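Local coordinates for protein glycosyl hydrolase, BNR repeat (Ralstonia eutropha, PDB 3B7F) that probably acts as a glycosyl hydrolase and folds as a seven-bladed beta-propeller with BNR repeats, at residues E68-M72 / V83-G89; T56-Q62 / Y386-R392; L71-R75 / D115-L120. All coordinates share one frame; numbering follows the deposited sequence.

The three contacts show how a propeller holds together within a blade and between blades. Contact 1 pairs the second and third strands of the blade that begins with strand 56-62, and its centre lies about 18 Å from that of the chain. Contacts 2 and 3 join this blade to its two neighbours, with centres about 9 Å and 12 Å from the chain centre. Contacts 1 and 2 lie about 11 Å apart (centres), contacts 2 and 3 about 10 Å. Strand 70-75 serves contacts 1 and 3, while Val61 N of contact 2 meets Leu71 O at 2.8 Å. A bound 1,2-ethanediol, probably from the crystallisation liquor, sits about 5 Å from the Tyr386 side chain.

Contact 1 of 3, residues E68-M72 / V83-G89; sequences ERMLM and VFRSDDG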
loop_
_atom_site.group_PDB
_atom_site.type_symbol
_atom_site.label_atom_id
_atom_site.label_comp_id
_atom_site.label_asym_id
_atom_site.label_seq_id
_atom_site.Cartn_x
_atom_site.Cartn_y
_atom_site.Cartn_z
ATOM N N GLU A 68 12.642 13.428 9.076
ATOM C CA GLU A 68 13.349 14.236 8.097
ATOM C C GLU A 68 13.750 13.412 6.841
ATOM O O GLU A 68 14.052 13.963 5.802
ATOM C CB GLU A 68 14.550 14.945 8.779
ATOM C CG GLU A 68 15.760 14.096 9.273
ATOM C CD GLU A 68 15.637 13.364 10.633
ATOM O OE1 GLU A 68 14.532 13.186 11.207
ATOM O OE2 GLU A 68 16.710 12.943 11.120
ATOM N N ARG A 69 13.739 12.078 6.950
ATOM C CA ARG A 69 14.095 11.189 5.848
ATOM C C ARG A 69 12.877 10.677 5.072
ATOM O O ARG A 69 11.878 10.273 5.691
ATOM C CB ARG A 69 14.908 10.007 6.379
ATOM C CG ARG A 69 16.236 10.434 6.969
ATOM C CD ARG A 69 17.083 9.240 7.354
ATOM N NE ARG A 69 18.386 9.615 7.912
ATOM C CZ ARG A 69 19.491 9.892 7.207
ATOM N NH1 ARG A 69 19.498 9.939 5.868
ATOM N NH2 ARG A 69 20.616 10.179 7.869
HETATM N N MSE A 70 12.964 10.724 3.730
HETATM C CA MSE A 70 11.934 10.223 2.830
HETATM C C MSE A 70 12.542 9.543 1.625
HETATM O O MSE A 70 13.609 9.950 1.161
HETATM C CB MSE A 70 11.075 11.331 2.265
HETATM C CG MSE A 70 10.396 12.231 3.256
HETATM SE SE MSE A 70 9.078 13.302 2.272
HETATM C CE MSE A 70 8.533 14.300 3.813
ATOM N N LEU A 71 11.843 8.513 1.133
ATOM C CA LEU A 71 12.203 7.777 -0.082
ATOM C C LEU A 71 11.049 7.884 -1.054
ATOM O O LEU A 71 9.903 7.981 -0.643
ATOM C CB LEU A 71 12.563 6.311 0.170
ATOM C CG LEU A 71 13.870 6.017 0.957
ATOM C CD1 LEU A 71 14.204 4.544 0.884
ATOM C CD2 LEU A 71 15.083 6.826 0.475
HETATM N N MSE A 72 11.396 7.926 -2.335
HETATM C CA MSE A 72 10.472 8.063 -3.439
HETATM C C MSE A 72 10.861 7.104 -4.580
HETATM O O MSE A 72 11.909 7.271 -5.161
HETATM C CB MSE A 72 10.520 9.501 -3.937
HETATM C CG MSE A 72 9.735 9.741 -5.223
HETATM SE SE MSE A 72 10.008 11.466 -5.950
HETATM C CE MSE A 72 9.407 12.591 -4.526
ATOM N N VAL A 83 15.320 4.913 -6.830
ATOM C CA VAL A 83 14.787 5.443 -5.590
ATOM C C VAL A 83 15.515 6.761 -5.299
ATOM O O VAL A 83 16.751 6.807 -5.279
ATOM C CB VAL A 83 14.961 4.472 -4.394
ATOM C CG1 VAL A 83 14.349 5.072 -3.142
ATOM C CG2 VAL A 83 14.318 3.108 -4.683
ATOM N N PHE A 84 14.758 7.836 -5.128
ATOM C CA PHE A 84 15.331 9.119 -4.699
ATOM C C PHE A 84 15.218 9.191 -3.178
ATOM O O PHE A 84 14.257 8.664 -2.609
ATOM C CB PHE A 84 14.620 10.316 -5.320
ATOM C CG PHE A 84 14.806 10.437 -6.806
ATOM C CD1 PHE A 84 15.950 11.036 -7.321
ATOM C CD2 PHE A 84 13.821 9.973 -7.691
ATOM C CE1 PHE A 84 16.125 11.171 -8.701
ATOM C CE2 PHE A 84 13.986 10.100 -9.057
ATOM C CZ PHE A 84 15.148 10.694 -9.571
ATOM N N ARG A 85 16.205 9.802 -2.527
ATOM C CA ARG A 85 16.207 9.943 -1.075
ATOM C C ARG A 85 16.324 11.414 -0.704
ATOM O O ARG A 85 16.961 12.193 -1.408
ATOM C CB ARG A 85 17.354 9.132 -0.433
ATOM C CG ARG A 85 18.705 9.856 -0.256
ATOM C CD ARG A 85 19.877 8.900 0.078
ATOM N NE ARG A 85 20.382 8.385 -1.178
ATOM C CZ ARG A 85 21.491 8.756 -1.826
ATOM N NH1 ARG A 85 22.383 9.627 -1.335
ATOM N NH2 ARG A 85 21.739 8.183 -3.000
ATOM N N SER A 86 15.719 11.769 0.418
ATOM C CA SER A 86 15.809 13.105 0.984
ATOM C C SER A 86 16.114 12.964 2.455
ATOM O O SER A 86 15.549 12.077 3.090
ATOM C CB SER A 86 14.501 13.845 0.847
ATOM O OG SER A 86 14.627 15.129 1.397
ATOM N N ASP A 87 17.014 13.798 2.983
ATOM C CA ASP A 87 17.321 13.811 4.436
ATOM C C ASP A 87 16.944 15.152 5.098
ATOM O O ASP A 87 17.342 15.415 6.221
ATOM C CB ASP A 87 18.781 13.413 4.720
ATOM C CG ASP A 87 19.805 14.401 4.167
ATOM O OD1 ASP A 87 19.439 15.388 3.487
ATOM O OD2 ASP A 87 21.003 14.169 4.416
ATOM N N ASP A 88 16.137 15.958 4.410
ATOM C CA ASP A 88 15.704 17.264 4.903
ATOM C C ASP A 88 14.204 17.448 4.648
ATOM O O ASP A 88 13.783 18.480 4.196
ATOM C CB ASP A 88 16.557 18.381 4.268
ATOM C CG ASP A 88 16.484 18.401 2.736
ATOM O OD1 ASP A 88 15.828 17.520 2.129
ATOM O OD2 ASP A 88 17.107 19.297 2.146
ATOM N N GLY A 89 13.431 16.399 4.920
ATOM C CA GLY A 89 11.982 16.394 4.788
ATOM C C GLY A 89 11.397 16.747 3.439
ATOM O O GLY A 89 10.301 17.308 3.391
HETATM O O HOH W 1 18.642 13.490 8.451
HETATM O O HOH W 2 17.382 9.874 3.586
HETATM O O HOH W 3 22.344 11.401 5.218
#
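The guanidinium of Arg69 stands beside Asp87, its NH1 lying 3.7 Å from Asp87 CB. One water covers a face of this flat group, set off toward the rim, and donates to Asp87 O. A second water lies at the edge in the guanidinium plane, where it accepts from Arg69 NH1 and donates to Ser86 O; a third links NH1 with Asp87 OD2. The arginine thus reaches the acid through solvent, its charged atoms not touching those of Asp87, while its NE is held by a salt bridge to Glu66. The Phe84 ring is met obliquely by Met72 O, and it stacks on Phe52.

The backbones of 70-72 and 84-86 form a regular antiparallel ladder. Met70 and Ser86 form a hydrogen-bonded pair, with Ser86 N donating to Met70 O over 2.9 Å, and Met72 and Phe84 form the next, with Met72 N 3.0 Å from Phe84 O. Between them Leu71 and Arg85 make a non-hydrogen-bonded pair on the opposite face of the sheet. There Leu71 CD2 presses on Arg85 CB at 3.4 Å, and Leu71 CB meets Val83 CG1 at 4.0 Å.

Beyond the strands the chain turns back. Gly89 N donates to Glu68 O over 2.7 Å, and the extended side chain of Met70, a selenomethionine, brings CE to 3.5 Å from Gly89 O. Ser86 OG points into the same turn, anti to its own nitrogen (chi1 -180°), where it bonds to Gly90 N and Asn92 O, while Asp88 N makes a weak bond to it. Serine, aspartate, glycine and tryptophan at Ser86, Asp88, Gly90 and Trp93 match the Asp-box (Ser-x-Asp-x-Gly-x-x-Trp), the BNR signature at the turn between the third and fourth strands of a sialidase-type propeller blade.

Contact 2 of 3, residues T56-Q62 / Y386-R392; sequences TIHHIVQ and YAVQSAR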
loop_
_atom_site.group_PDB
_atom_site.type_symbol
_atom_site.label_atom_id
_atom_site.label_comp_id
_atom_site.label_asym_id
_atom_site.label_seq_id
_atom_site.Cartn_x
_atom_site.Cartn_y
_atom_site.Cartn_z
ATOM N N THR A 56 7.350 9.297 -13.607
ATOM C CA THR A 56 6.314 8.433 -13.062
ATOM C C THR A 56 6.760 8.095 -11.652
ATOM O O THR A 56 7.823 7.506 -11.478
ATOM C CB THR A 56 6.156 7.155 -13.911
ATOM O OG1 THR A 56 5.800 7.534 -15.240
ATOM C CG2 THR A 56 5.066 6.245 -13.355
ATOM N N ILE A 57 5.968 8.498 -10.656
ATOM C CA ILE A 57 6.305 8.289 -9.268
ATOM C C ILE A 57 5.370 7.236 -8.720
ATOM O O ILE A 57 4.152 7.414 -8.730
ATOM C CB ILE A 57 6.193 9.588 -8.401
ATOM C CG1 ILE A 57 6.797 10.815 -9.116
ATOM C CG2 ILE A 57 6.795 9.324 -6.986
ATOM C CD1 ILE A 57 8.276 10.685 -9.590
ATOM N N HIS A 58 5.948 6.156 -8.210
ATOM C CA HIS A 58 5.167 5.049 -7.676
ATOM C C HIS A 58 4.829 5.048 -6.197
ATOM O O HIS A 58 3.795 4.504 -5.821
ATOM C CB HIS A 58 5.848 3.729 -8.052
ATOM C CG HIS A 58 5.625 3.374 -9.478
ATOM N ND1 HIS A 58 4.452 2.785 -9.903
ATOM C CD2 HIS A 58 6.371 3.600 -10.586
ATOM C CE1 HIS A 58 4.504 2.633 -11.216
ATOM N NE2 HIS A 58 5.654 3.122 -11.654
ATOM N N HIS A 59 5.689 5.609 -5.368
ATOM C CA HIS A 59 5.493 5.572 -3.934
ATOM C C HIS A 59 6.419 6.582 -3.258
ATOM O O HIS A 59 7.574 6.699 -3.644
ATOM C CB HIS A 59 5.798 4.159 -3.445
ATOM C CG HIS A 59 5.108 3.756 -2.174
ATOM N ND1 HIS A 59 5.531 2.679 -1.439
ATOM C CD2 HIS A 59 4.037 4.261 -1.512
ATOM C CE1 HIS A 59 4.737 2.519 -0.394
ATOM N NE2 HIS A 59 3.807 3.452 -0.432
ATOM N N ILE A 60 5.891 7.325 -2.284
ATOM C CA ILE A 60 6.680 8.300 -1.533
ATOM C C ILE A 60 6.379 7.958 -0.083
ATOM O O ILE A 60 5.206 7.965 0.318
ATOM C CB ILE A 60 6.340 9.802 -1.839
ATOM C CG1 ILE A 60 6.139 10.070 -3.340
ATOM C CG2 ILE A 60 7.455 10.700 -1.286
ATOM C CD1 ILE A 60 5.559 11.420 -3.636
ATOM N N VAL A 61 7.415 7.605 0.677
ATOM C CA VAL A 61 7.254 7.190 2.063
ATOM C C VAL A 61 8.233 7.931 2.967
ATOM O O VAL A 61 9.397 8.075 2.630
ATOM C CB VAL A 61 7.481 5.686 2.214
ATOM C CG1 VAL A 61 7.236 5.260 3.668
ATOM C CG2 VAL A 61 6.598 4.897 1.234
ATOM N N GLN A 62 7.736 8.401 4.105
ATOM C CA GLN A 62 8.547 9.029 5.141
ATOM C C GLN A 62 9.042 7.940 6.086
ATOM O O GLN A 62 8.296 6.996 6.374
ATOM C CB GLN A 62 7.709 9.981 5.960
ATOM C CG GLN A 62 8.451 10.666 7.096
ATOM C CD GLN A 62 7.580 11.638 7.798
ATOM O OE1 GLN A 62 6.519 11.285 8.307
ATOM N NE2 GLN A 62 8.000 12.884 7.818
ATOM N N TYR A 386 -1.183 7.321 -8.187
ATOM C CA TYR A 386 -0.746 5.958 -7.815
ATOM C C TYR A 386 -0.764 5.743 -6.287
ATOM O O TYR A 386 -1.270 4.728 -5.826
ATOM C CB TYR A 386 0.672 5.625 -8.337
ATOM C CG TYR A 386 0.784 5.372 -9.820
ATOM C CD1 TYR A 386 0.102 4.322 -10.406
ATOM C CD2 TYR A 386 1.610 6.121 -10.630
ATOM C CE1 TYR A 386 0.199 4.060 -11.775
ATOM C CE2 TYR A 386 1.720 5.851 -12.015
ATOM C CZ TYR A 386 1.000 4.827 -12.575
ATOM O OH TYR A 386 1.065 4.502 -13.926
ATOM N N ALA A 387 -0.284 6.725 -5.524
ATOM C CA ALA A 387 -0.160 6.596 -4.082
ATOM C C ALA A 387 -0.368 7.891 -3.322
ATOM O O ALA A 387 -0.022 8.964 -3.804
ATOM C CB ALA A 387 1.236 6.043 -3.735
ATOM N N VAL A 388 -0.911 7.754 -2.108
ATOM C CA VAL A 388 -1.129 8.857 -1.180
ATOM C C VAL A 388 -0.713 8.263 0.144
ATOM O O VAL A 388 -1.149 7.178 0.478
ATOM C CB VAL A 388 -2.572 9.361 -1.134
ATOM C CG1 VAL A 388 -2.688 10.526 -0.153
ATOM C CG2 VAL A 388 -3.055 9.775 -2.537
ATOM N N GLN A 389 0.165 8.965 0.851
ATOM C CA GLN A 389 0.730 8.533 2.096
ATOM C C GLN A 389 0.790 9.679 3.112
ATOM O O GLN A 389 1.238 10.768 2.794
ATOM C CB GLN A 389 2.128 8.035 1.782
ATOM C CG GLN A 389 2.906 7.457 2.911
ATOM C CD GLN A 389 2.409 6.102 3.383
ATOM O OE1 GLN A 389 2.269 5.172 2.596
ATOM N NE2 GLN A 389 2.204 5.978 4.688
ATOM N N SER A 390 0.348 9.428 4.335
ATOM C CA SER A 390 0.472 10.420 5.404
ATOM C C SER A 390 1.931 10.527 5.896
ATOM O O SER A 390 2.731 9.586 5.757
ATOM C CB SER A 390 -0.458 10.109 6.567
ATOM O OG SER A 390 -0.233 8.813 7.078
ATOM N N ALA A 391 2.266 11.706 6.430
ATOM C CA ALA A 391 3.600 12.028 6.907
ATOM C C ALA A 391 3.510 13.143 7.935
ATOM O O ALA A 391 2.535 13.919 7.955
ATOM C CB ALA A 391 4.523 12.421 5.749
ATOM N N ARG A 392 4.501 13.179 8.810
ATOM C CA ARG A 392 4.628 14.205 9.850
ATOM C C ARG A 392 5.606 15.243 9.352
ATOM O O ARG A 392 6.749 14.898 9.093
ATOM C CB ARG A 392 5.171 13.620 11.155
ATOM C CG ARG A 392 4.096 12.933 11.992
ATOM C CD ARG A 392 4.595 12.249 13.278
ATOM N NE ARG A 392 5.698 12.962 13.944
ATOM C CZ ARG A 392 6.939 12.495 14.176
ATOM N NH1 ARG A 392 7.317 11.237 13.869
ATOM N NH2 ARG A 392 7.821 13.293 14.782
HETATM O O HOH W 4 2.954 2.543 2.630
HETATM O O HOH W 5 4.969 8.272 5.216
#
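Two hydrogen bonds tie the amide of Gln62 to the backbone of Arg392. Arg392 N donates to Gln62 OE1 over 2.8 Å, and Gln62 NE2 donates to Arg392 O over 2.7 Å; this second acceptor lies in the plane of the amide. An extended glutamine, with CG anti to the backbone nitrogen (chi1 178°), carries the group across to both polar atoms of one residue, so its rotation is fixed from two sides. The same NE2 also bonds to Pro67 O.

Water supplies the polar links farther along. One molecule accepts from Gln62 N and donates to Ser390 O, joining two main chains that form no direct bond with each other. Another donates to Gln389 OE1 and makes a weak bond to His59 NE2, at the edge of that ring and in its plane. His59 ND1 is engaged elsewhere, by Leu120 N.

Aromatic stacking governs the other end. The rings of His58 and Tyr386 lie face to face, centroids 4.9 Å apart and planes 26° from parallel, with His58 CE1 placed over the centre of the tyrosine face. His58 also stacks with His116.

Van der Waals contacts fill the remainder. Thr56 CG2 reaches Tyr386 CE2 at 3.6 Å, while other side-chain carbons lie against oxygens: Ala387 CB on His58 O at 3.6 Å, Gln389 CB on Ile60 O at 3.4 Å, and Ala391 CB on Gln62 OE1 at 3.4 Å.

The strands run nearly parallel, 21° apart, yet belong to different sheets. Strand 385-391, from the C-terminal end, completes the blade of strands 24-29, 32-38 and 45-51, the molecular velcro of many beta-propellers; the contact packs the innermost strand of the next blade, 56-62, on the innermost strand of the blade so closed.

Contact 3 of 3, residues L71-R75 / D115-L120; sequences LMAAR and DHVFWL
Arg75 leans across the seam between two adjacent propeller blades toward Asp115 and His116, which lie at the start of the innermost strand of the next blade. Its CB points toward that strand and CG continues anti to the backbone nitrogen, after which bends at the second and third torsions turn the chain over the partner backbone. CD comes to 3.0 Å from Asp115 O, a value to be read loosely because this arginine is poorly ordered. NE passes the same oxygen, but at an angle too poor for a hydrogen bond. Asp115 OD2 lies above one face of the guanidinium, toward its rim, 3.8 Å from CZ, and NH2 approaches that oxygen to 3.6 Å. The salt bridge so formed rests on charge alone, since OD2 sits well out of the guanidinium plane and no N-H points at it. NH1 ends 3.6 Å from His116 CB, with the guanidinium and imidazole planes 24° apart.

Farther along, the seam turns apolar. Ala73 CB meets Val117 CG1 at 3.8 Å, and lies closer still, 3.3 Å, to Val117 O. Leu120 CD1 fills the angle between Leu71 CB and Ala73 N, both 3.6 Å away. The two strands run roughly antiparallel, but no hydrogen bond crosses; they belong to different sheets. Trp131 and Ala133, on strand 131-136 of the same next blade, touch Leu71 and Leu120 respectively.

His116, whose ND1 lies above a face of the Arg75 guanidinium, is itself held by its neighbour: His116 ND1 donates to Asp115 OD2 over 2.7 Å, in the ring plane and nearly straight at 164°, using the anti lone pair of that oxygen.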
loop_
_atom_site.group_PDB
_atom_site.type_symbol
_atom_site.label_atom_id
_atom_site.label_comp_id
_atom_site.label_asym_id
_atom_site.label_seq_id
_atom_site.Cartn_x
_atom_site.Cartn_y
_atom_site.Cartn_z
ATOM N N LEU A 71 11.843 8.513 1.133
ATOM C CA LEU A 71 12.203 7.777 -0.082
ATOM C C LEU A 71 11.049 7.884 -1.054
ATOM O O LEU A 71 9.903 7.981 -0.643
ATOM C CB LEU A 71 12.563 6.311 0.170
ATOM C CG LEU A 71 13.870 6.017 0.957
ATOM C CD1 LEU A 71 14.204 4.544 0.884
ATOM C CD2 LEU A 71 15.083 6.826 0.475
HETATM N N MSE A 72 11.396 7.926 -2.335
HETATM C CA MSE A 72 10.472 8.063 -3.439
HETATM C C MSE A 72 10.861 7.104 -4.580
HETATM O O MSE A 72 11.909 7.271 -5.161
HETATM C CB MSE A 72 10.520 9.501 -3.937
HETATM C CG MSE A 72 9.735 9.741 -5.223
HETATM SE SE MSE A 72 10.008 11.466 -5.950
HETATM C CE MSE A 72 9.407 12.591 -4.526
ATOM N N ALA A 73 10.026 6.104 -4.862
ATOM C CA ALA A 73 10.218 5.161 -5.970
ATOM C C ALA A 73 9.795 5.877 -7.272
ATOM O O ALA A 73 8.680 6.414 -7.381
ATOM C CB ALA A 73 9.396 3.864 -5.717
ATOM N N ALA A 74 10.697 5.945 -8.242
ATOM C CA ALA A 74 10.453 6.689 -9.486
ATOM C C ALA A 74 11.114 6.042 -10.687
ATOM O O ALA A 74 12.059 5.261 -10.532
ATOM C CB ALA A 74 10.956 8.124 -9.348
ATOM N N ARG A 75 10.605 6.373 -11.878
ATOM C CA ARG A 75 11.154 5.870 -13.128
ATOM C C ARG A 75 11.590 7.006 -14.058
ATOM O O ARG A 75 10.778 7.862 -14.426
ATOM C CB ARG A 75 10.169 4.955 -13.817
ATOM C CG ARG A 75 10.819 4.161 -14.957
ATOM C CD ARG A 75 10.383 2.718 -14.981
ATOM N NE ARG A 75 9.256 2.386 -15.854
ATOM C CZ ARG A 75 7.951 2.430 -15.552
ATOM N NH1 ARG A 75 7.489 2.876 -14.375
ATOM N NH2 ARG A 75 7.069 2.041 -16.478
ATOM N N ASP A 115 11.443 -3.493 -13.870
ATOM C CA ASP A 115 10.697 -2.509 -14.634
ATOM C C ASP A 115 10.530 -1.260 -13.783
ATOM O O ASP A 115 10.808 -0.166 -14.250
ATOM C CB ASP A 115 9.330 -3.009 -15.075
ATOM C CG ASP A 115 8.634 -2.011 -15.973
ATOM O OD1 ASP A 115 9.013 -1.886 -17.153
ATOM O OD2 ASP A 115 7.716 -1.333 -15.490
ATOM N N HIS A 116 10.055 -1.429 -12.547
ATOM C CA HIS A 116 9.944 -0.311 -11.612
ATOM C C HIS A 116 9.915 -0.772 -10.164
ATOM O O HIS A 116 9.553 -1.906 -9.870
ATOM C CB HIS A 116 8.718 0.574 -11.943
ATOM C CG HIS A 116 7.397 -0.129 -11.888
ATOM N ND1 HIS A 116 6.841 -0.759 -12.977
ATOM C CD2 HIS A 116 6.499 -0.252 -10.886
ATOM C CE1 HIS A 116 5.673 -1.274 -12.639
ATOM N NE2 HIS A 116 5.444 -0.984 -11.370
ATOM N N VAL A 117 10.355 0.115 -9.273
ATOM C CA VAL A 117 10.258 -0.095 -7.838
ATOM C C VAL A 117 8.835 0.322 -7.543
ATOM O O VAL A 117 8.451 1.468 -7.804
ATOM C CB VAL A 117 11.248 0.744 -7.046
ATOM C CG1 VAL A 117 11.077 0.498 -5.527
ATOM C CG2 VAL A 117 12.671 0.437 -7.505
ATOM N N PHE A 118 8.044 -0.597 -7.014
ATOM C CA PHE A 118 6.633 -0.342 -6.768
ATOM C C PHE A 118 6.301 0.092 -5.335
ATOM O O PHE A 118 5.470 0.973 -5.137
ATOM C CB PHE A 118 5.840 -1.601 -7.105
ATOM C CG PHE A 118 4.370 -1.431 -6.953
ATOM C CD1 PHE A 118 3.658 -0.737 -7.907
ATOM C CD2 PHE A 118 3.696 -1.962 -5.873
ATOM C CE1 PHE A 118 2.290 -0.553 -7.774
ATOM C CE2 PHE A 118 2.323 -1.772 -5.734
ATOM C CZ PHE A 118 1.629 -1.070 -6.675
ATOM N N TRP A 119 6.953 -0.528 -4.356
ATOM C CA TRP A 119 6.642 -0.336 -2.943
ATOM C C TRP A 119 7.880 -0.176 -2.098
ATOM O O TRP A 119 8.816 -0.911 -2.290
ATOM C CB TRP A 119 5.948 -1.604 -2.473
ATOM C CG TRP A 119 5.334 -1.529 -1.136
ATOM C CD1 TRP A 119 5.950 -1.588 0.079
ATOM C CD2 TRP A 119 3.939 -1.454 -0.880
ATOM N NE1 TRP A 119 5.011 -1.510 1.083
ATOM C CE2 TRP A 119 3.768 -1.448 0.516
ATOM C CE3 TRP A 119 2.815 -1.390 -1.701
ATOM C CZ2 TRP A 119 2.524 -1.372 1.108
ATOM C CZ3 TRP A 119 1.578 -1.348 -1.111
ATOM C CH2 TRP A 119 1.441 -1.330 0.286
ATOM N N LEU A 120 7.820 0.701 -1.099
ATOM C CA LEU A 120 8.914 0.997 -0.175
ATOM C C LEU A 120 8.392 0.842 1.252
ATOM O O LEU A 120 7.331 1.382 1.589
ATOM C CB LEU A 120 9.422 2.428 -0.381
ATOM C CG LEU A 120 10.169 2.788 -1.673
ATOM C CD1 LEU A 120 10.248 4.308 -1.797
ATOM C CD2 LEU A 120 11.547 2.126 -1.711
#